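Extracellular solute-binding protein, family 1 (Bifidobacterium longum subsp. infantis, PDB 6FTH) probably captures human milk oligosaccharides outside the cell and delivers them to an ABC transporter for import. Local coordinates at residues 86-92 with 338-343; 103-108 with 135-140. One frame throughout, in Å; residues are numbered along the deposited sequence.

Contact 1 of 2, residues 86-92 with 338-343; sequences VSLHAFF and ADRFSL
Asp339 is held from three sides at the point where strand 86-88 runs out: OD2 accepts a hydrogen bond from His89 ND1 (2.7 Å), OD1 forms a salt bridge with Arg340 NE (2.9 Å), and CB sits over the face of the Phe92 ring, 3.5 Å from its centroid and 3° off the normal, a CH-pi contact. Asp339 takes the p rotamer, His89 the t rotamer at phi/psi 65/32, where the chain leaves the strand. Away from this corner, strand 86-88 and residues 341-343 run antiparallel, axes 4.8 Å apart at 162°. Ser87 and Ser342 are the hydrogen-bonded pair (CA-CA 5.4 Å), with Ser87 N to Ser342 O and Ser342 N to Ser87 O both 3.0 Å; Val86 and Leu343 are the non-hydrogen-bonded pair (4.7 Å). On the face of Val86, its CG1 meets Phe341 CE2 (3.4 Å), and Leu88 CD2 lies 3.5 Å from Phe341 CD2; helix 350-360 packs against Val86, Phe341 and Leu343. Past Ser87-Ser342 the chains stay close without regular pairing: Ala90 N gives a weak hydrogen bond to Asp339 O (3.3 Å), and a water bridges Ser87 O, Ala90 N and Asp339 O. Arg340 and Phe341 form a classic beta bulge opposite Leu140. A strand returning from far along the chain to run antiparallel beside parallel strands 59-66, 29-36 and 86-88 (order 2-1-3-n) marks a class II solute-binding-protein lobe. Arg340 NH1 also bonds Asp407 O and Phe409 O, and His89 NE2 bonds Glu67 OE2, so the Asp339 carboxylate, balanced by Arg340, ties the strand end into a wider polar network.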
# COMPACT_ATOMS: atom_id res chain seq x y z
N VAL A 86 -19.26 14.72 -8.78
CA VAL A 86 -18.05 14.49 -7.99
C VAL A 86 -18.00 13.02 -7.63
O VAL A 86 -19.01 12.43 -7.24
CB VAL A 86 -18.09 15.33 -6.70
CG1 VAL A 86 -16.96 14.93 -5.77
CG2 VAL A 86 -18.03 16.82 -7.02
N SER A 87 -16.82 12.41 -7.76
CA SER A 87 -16.62 11.04 -7.33
C SER A 87 -15.40 10.96 -6.42
O SER A 87 -14.34 11.51 -6.73
CB SER A 87 -16.46 10.12 -8.54
OG SER A 87 -17.51 10.32 -9.47
N LEU A 88 -15.56 10.25 -5.30
CA LEU A 88 -14.53 10.09 -4.29
C LEU A 88 -14.10 8.62 -4.21
O LEU A 88 -14.96 7.73 -4.06
CB LEU A 88 -15.05 10.52 -2.92
CG LEU A 88 -15.71 11.91 -2.81
CD1 LEU A 88 -16.05 12.17 -1.34
CD2 LEU A 88 -14.85 13.07 -3.41
N HIS A 89 -12.79 8.37 -4.27
CA HIS A 89 -12.25 7.00 -4.14
C HIS A 89 -12.70 6.13 -5.31
O HIS A 89 -12.89 4.91 -5.18
CB HIS A 89 -12.60 6.39 -2.77
CG HIS A 89 -12.01 5.02 -2.50
ND1 HIS A 89 -10.82 4.58 -3.04
CD2 HIS A 89 -12.47 3.99 -1.75
CE1 HIS A 89 -10.57 3.35 -2.64
NE2 HIS A 89 -11.56 2.96 -1.85
N ALA A 90 -12.86 6.76 -6.47
CA ALA A 90 -13.43 6.11 -7.64
C ALA A 90 -12.46 6.00 -8.80
O ALA A 90 -12.32 4.91 -9.38
CB ALA A 90 -14.70 6.86 -8.06
N PHE A 91 -11.81 7.10 -9.18
CA PHE A 91 -11.02 7.19 -10.40
C PHE A 91 -9.57 7.55 -10.13
O PHE A 91 -9.27 8.54 -9.45
CB PHE A 91 -11.63 8.20 -11.37
CG PHE A 91 -13.05 7.89 -11.73
CD1 PHE A 91 -13.35 6.76 -12.47
CD2 PHE A 91 -14.08 8.73 -11.37
CE1 PHE A 91 -14.66 6.45 -12.78
CE2 PHE A 91 -15.39 8.43 -11.69
CZ PHE A 91 -15.67 7.30 -12.41
N PHE A 92 -8.67 6.74 -10.66
CA PHE A 92 -7.25 7.02 -10.61
C PHE A 92 -6.85 7.85 -11.81
O PHE A 92 -7.57 7.90 -12.82
CB PHE A 92 -6.47 5.71 -10.64
CG PHE A 92 -6.52 4.95 -9.36
CD1 PHE A 92 -7.55 4.06 -9.11
CD2 PHE A 92 -5.56 5.15 -8.39
CE1 PHE A 92 -7.61 3.37 -7.91
CE2 PHE A 92 -5.62 4.45 -7.18
CZ PHE A 92 -6.64 3.58 -6.95
N ALA A 338 -4.19 8.11 -4.69
CA ALA A 338 -4.25 8.92 -5.90
C ALA A 338 -5.64 9.07 -6.52
O ALA A 338 -5.76 9.68 -7.58
CB ALA A 338 -3.33 8.33 -6.95
N ASP A 339 -6.69 8.55 -5.88
CA ASP A 339 -8.00 8.41 -6.50
C ASP A 339 -9.10 9.12 -5.71
O ASP A 339 -10.22 8.63 -5.62
CB ASP A 339 -8.36 6.94 -6.65
CG ASP A 339 -8.59 6.25 -5.32
OD1 ASP A 339 -7.93 6.58 -4.31
OD2 ASP A 339 -9.45 5.35 -5.26
N ARG A 340 -8.83 10.29 -5.15
CA ARG A 340 -9.69 10.76 -4.07
C ARG A 340 -10.63 11.92 -4.40
O ARG A 340 -11.46 12.29 -3.56
CB ARG A 340 -8.83 11.01 -2.83
CG ARG A 340 -8.13 9.74 -2.37
CD ARG A 340 -9.16 8.73 -1.84
NE ARG A 340 -8.66 7.37 -1.65
CZ ARG A 340 -8.19 6.90 -0.51
NH1 ARG A 340 -8.06 7.68 0.58
NH2 ARG A 340 -7.81 5.62 -0.44
N PHE A 341 -10.57 12.49 -5.60
CA PHE A 341 -11.58 13.46 -6.01
C PHE A 341 -11.50 13.70 -7.50
O PHE A 341 -10.44 14.11 -8.01
CB PHE A 341 -11.36 14.81 -5.29
CG PHE A 341 -12.44 15.84 -5.56
CD1 PHE A 341 -12.46 16.57 -6.74
CD2 PHE A 341 -13.42 16.08 -4.61
CE1 PHE A 341 -13.45 17.52 -6.98
CE2 PHE A 341 -14.43 17.03 -4.85
CZ PHE A 341 -14.44 17.73 -6.05
N SER A 342 -12.59 13.48 -8.23
CA SER A 342 -12.64 13.84 -9.64
C SER A 342 -13.98 14.50 -9.93
O SER A 342 -15.00 14.13 -9.34
CB SER A 342 -12.47 12.62 -10.56
OG SER A 342 -11.15 12.06 -10.48
N LEU A 343 -13.95 15.50 -10.80
CA LEU A 343 -15.10 16.33 -11.14
C LEU A 343 -15.48 16.05 -12.59
O LEU A 343 -14.63 16.10 -13.47
CB LEU A 343 -14.73 17.81 -11.01
CG LEU A 343 -15.75 18.89 -11.38
CD1 LEU A 343 -17.05 18.75 -10.60
CD2 LEU A 343 -15.15 20.27 -11.16
O HOH W 1 -12.52 9.56 -7.41
O HOH W 2 -16.95 12.51 -10.96
O HOH W 3 -10.99 3.38 -6.35
O HOH W 4 -10.18 10.82 -8.20

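Contact 2 of 2, residues 103-108 with 135-140; sequences FEDLSK and GHMYAL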
# COMPACT_ATOMS: atom_id res chain seq x y z
N PHE A 103 -13.58 14.29 -17.65
CA PHE A 103 -13.20 14.86 -16.36
C PHE A 103 -12.62 16.26 -16.49
O PHE A 103 -11.87 16.55 -17.42
CB PHE A 103 -12.17 13.95 -15.65
CG PHE A 103 -12.74 12.60 -15.29
CD1 PHE A 103 -13.63 12.48 -14.25
CD2 PHE A 103 -12.40 11.48 -16.01
CE1 PHE A 103 -14.17 11.24 -13.91
CE2 PHE A 103 -12.92 10.24 -15.67
CZ PHE A 103 -13.82 10.13 -14.62
N GLU A 104 -12.95 17.11 -15.53
CA GLU A 104 -12.37 18.44 -15.44
C GLU A 104 -10.88 18.34 -15.11
O GLU A 104 -10.48 17.58 -14.23
CB GLU A 104 -13.07 19.21 -14.32
CG GLU A 104 -12.52 20.60 -14.04
CD GLU A 104 -13.27 21.66 -14.80
OE1 GLU A 104 -14.04 21.31 -15.72
OE2 GLU A 104 -13.09 22.84 -14.46
N ASP A 105 -10.08 19.14 -15.80
CA ASP A 105 -8.66 19.29 -15.48
C ASP A 105 -8.57 20.23 -14.29
O ASP A 105 -8.64 21.46 -14.45
CB ASP A 105 -7.89 19.82 -16.68
CG ASP A 105 -6.41 20.06 -16.40
OD1 ASP A 105 -5.92 19.80 -15.28
OD2 ASP A 105 -5.72 20.56 -17.31
N LEU A 106 -8.43 19.66 -13.10
CA LEU A 106 -8.43 20.44 -11.87
C LEU A 106 -7.18 21.30 -11.70
O LEU A 106 -7.19 22.21 -10.87
CB LEU A 106 -8.55 19.48 -10.68
CG LEU A 106 -9.85 18.68 -10.64
CD1 LEU A 106 -9.74 17.48 -9.69
CD2 LEU A 106 -11.01 19.60 -10.23
N SER A 107 -6.12 21.04 -12.47
CA SER A 107 -4.95 21.92 -12.39
C SER A 107 -5.29 23.35 -12.78
O SER A 107 -4.58 24.27 -12.35
CB SER A 107 -3.84 21.41 -13.30
OG SER A 107 -4.15 21.65 -14.67
N LYS A 108 -6.35 23.56 -13.58
CA LYS A 108 -6.79 24.89 -13.98
C LYS A 108 -7.68 25.55 -12.94
O LYS A 108 -8.01 26.73 -13.09
CB LYS A 108 -7.59 24.82 -15.29
CG LYS A 108 -6.83 24.23 -16.48
CD LYS A 108 -5.60 25.04 -16.81
CE LYS A 108 -4.91 24.54 -18.08
NZ LYS A 108 -4.37 23.15 -17.91
N GLY A 135 0.96 18.30 -17.34
CA GLY A 135 0.46 19.19 -16.33
C GLY A 135 -1.01 19.04 -16.03
O GLY A 135 -1.52 19.78 -15.18
N HIS A 136 -1.71 18.12 -16.69
CA HIS A 136 -3.12 17.92 -16.37
C HIS A 136 -3.25 17.10 -15.09
O HIS A 136 -2.43 16.23 -14.79
CB HIS A 136 -3.84 17.19 -17.50
CG HIS A 136 -3.71 17.86 -18.83
ND1 HIS A 136 -3.49 19.21 -18.96
CD2 HIS A 136 -3.74 17.36 -20.09
CE1 HIS A 136 -3.39 19.52 -20.24
NE2 HIS A 136 -3.54 18.42 -20.95
N MET A 137 -4.30 17.40 -14.33
CA MET A 137 -4.60 16.68 -13.10
C MET A 137 -6.11 16.46 -13.06
O MET A 137 -6.88 17.41 -12.88
CB MET A 137 -4.15 17.45 -11.87
CG MET A 137 -4.52 16.79 -10.56
SD MET A 137 -3.92 17.75 -9.15
CE MET A 137 -4.92 19.25 -9.28
N TYR A 138 -6.52 15.20 -13.18
CA TYR A 138 -7.94 14.85 -13.19
C TYR A 138 -8.40 14.21 -11.90
O TYR A 138 -9.60 13.89 -11.76
CB TYR A 138 -8.24 13.90 -14.36
CG TYR A 138 -7.86 14.51 -15.68
CD1 TYR A 138 -8.64 15.51 -16.25
CD2 TYR A 138 -6.72 14.09 -16.36
CE1 TYR A 138 -8.30 16.08 -17.45
CE2 TYR A 138 -6.37 14.66 -17.58
CZ TYR A 138 -7.17 15.66 -18.11
OH TYR A 138 -6.83 16.23 -19.31
N ALA A 139 -7.50 14.02 -10.94
CA ALA A 139 -7.83 13.42 -9.66
C ALA A 139 -7.03 14.15 -8.60
O ALA A 139 -5.91 14.59 -8.85
CB ALA A 139 -7.45 11.94 -9.62
N LEU A 140 -7.64 14.32 -7.43
CA LEU A 140 -6.87 14.80 -6.29
C LEU A 140 -6.40 13.63 -5.44
O LEU A 140 -7.13 12.64 -5.29
CB LEU A 140 -7.70 15.72 -5.39
CG LEU A 140 -8.33 16.96 -6.03
CD1 LEU A 140 -9.06 17.80 -5.00
CD2 LEU A 140 -7.25 17.80 -6.72
O HOH W 5 -11.49 15.84 -12.31
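Gly135, at phi/psi 97/0, where a CB would jam against the preceding carbonyl, brings its O to 3.3 Å from Ser107 OG. At His136 the ring lies beside the charged pair Lys108 NZ and Asp105 OD2 (3.0 Å), its ND1 3.1 Å from Asp105 OD2. Met137 makes two hydrogen bonds to the other segment: its N donates to Asp105 OD1 (3.0 Å) and its O accepts from Leu106 N (2.7 Å). The same Asp105 OD1 takes Ser107 N (3.1 Å) and Ser107 OG (2.6 Å), closing an Asx turn that leads into the 3-10 segment starting at Leu106. Two loops flanking helices 114-122 and 124-130 are thus joined. Met137 CE also packs on Leu106 CB (3.9 Å). Tyr138 lays its ring along the backbone of 103-105, with CD1 3.4 Å from Glu104 O and CE1 3.8 Å from Asp105 CA; a water spans Tyr138 O and Glu104 O, 2.8 Å from each. Finally Leu140 CD2 reaches Leu106 CD1 (3.9 Å), near Val116 of helix 114-122.

The centres of the two contacts lie 11 Å apart, in the same lobe, and contact 2 is nested in the long loop that contact 1 closes. The chain passes through 86-92, 103-108 and 135-140 in turn and returns as 338-343 only after some 200 residues. That last strand is where they meet: one edge pairs with strand 86-88, whereas Ser342 OG to Tyr138 O (2.7 Å) and Leu343 O to Glu104 N (2.8 Å), both probable hydrogen bonds, tie it to contact 2. Phe91 CD2 and Phe103 CZ add an aromatic meeting at 3.5 Å. The returning strand thus joins the sheet of 59-66, 29-36 and 86-88 to the loops around helices 114-122 and 124-130.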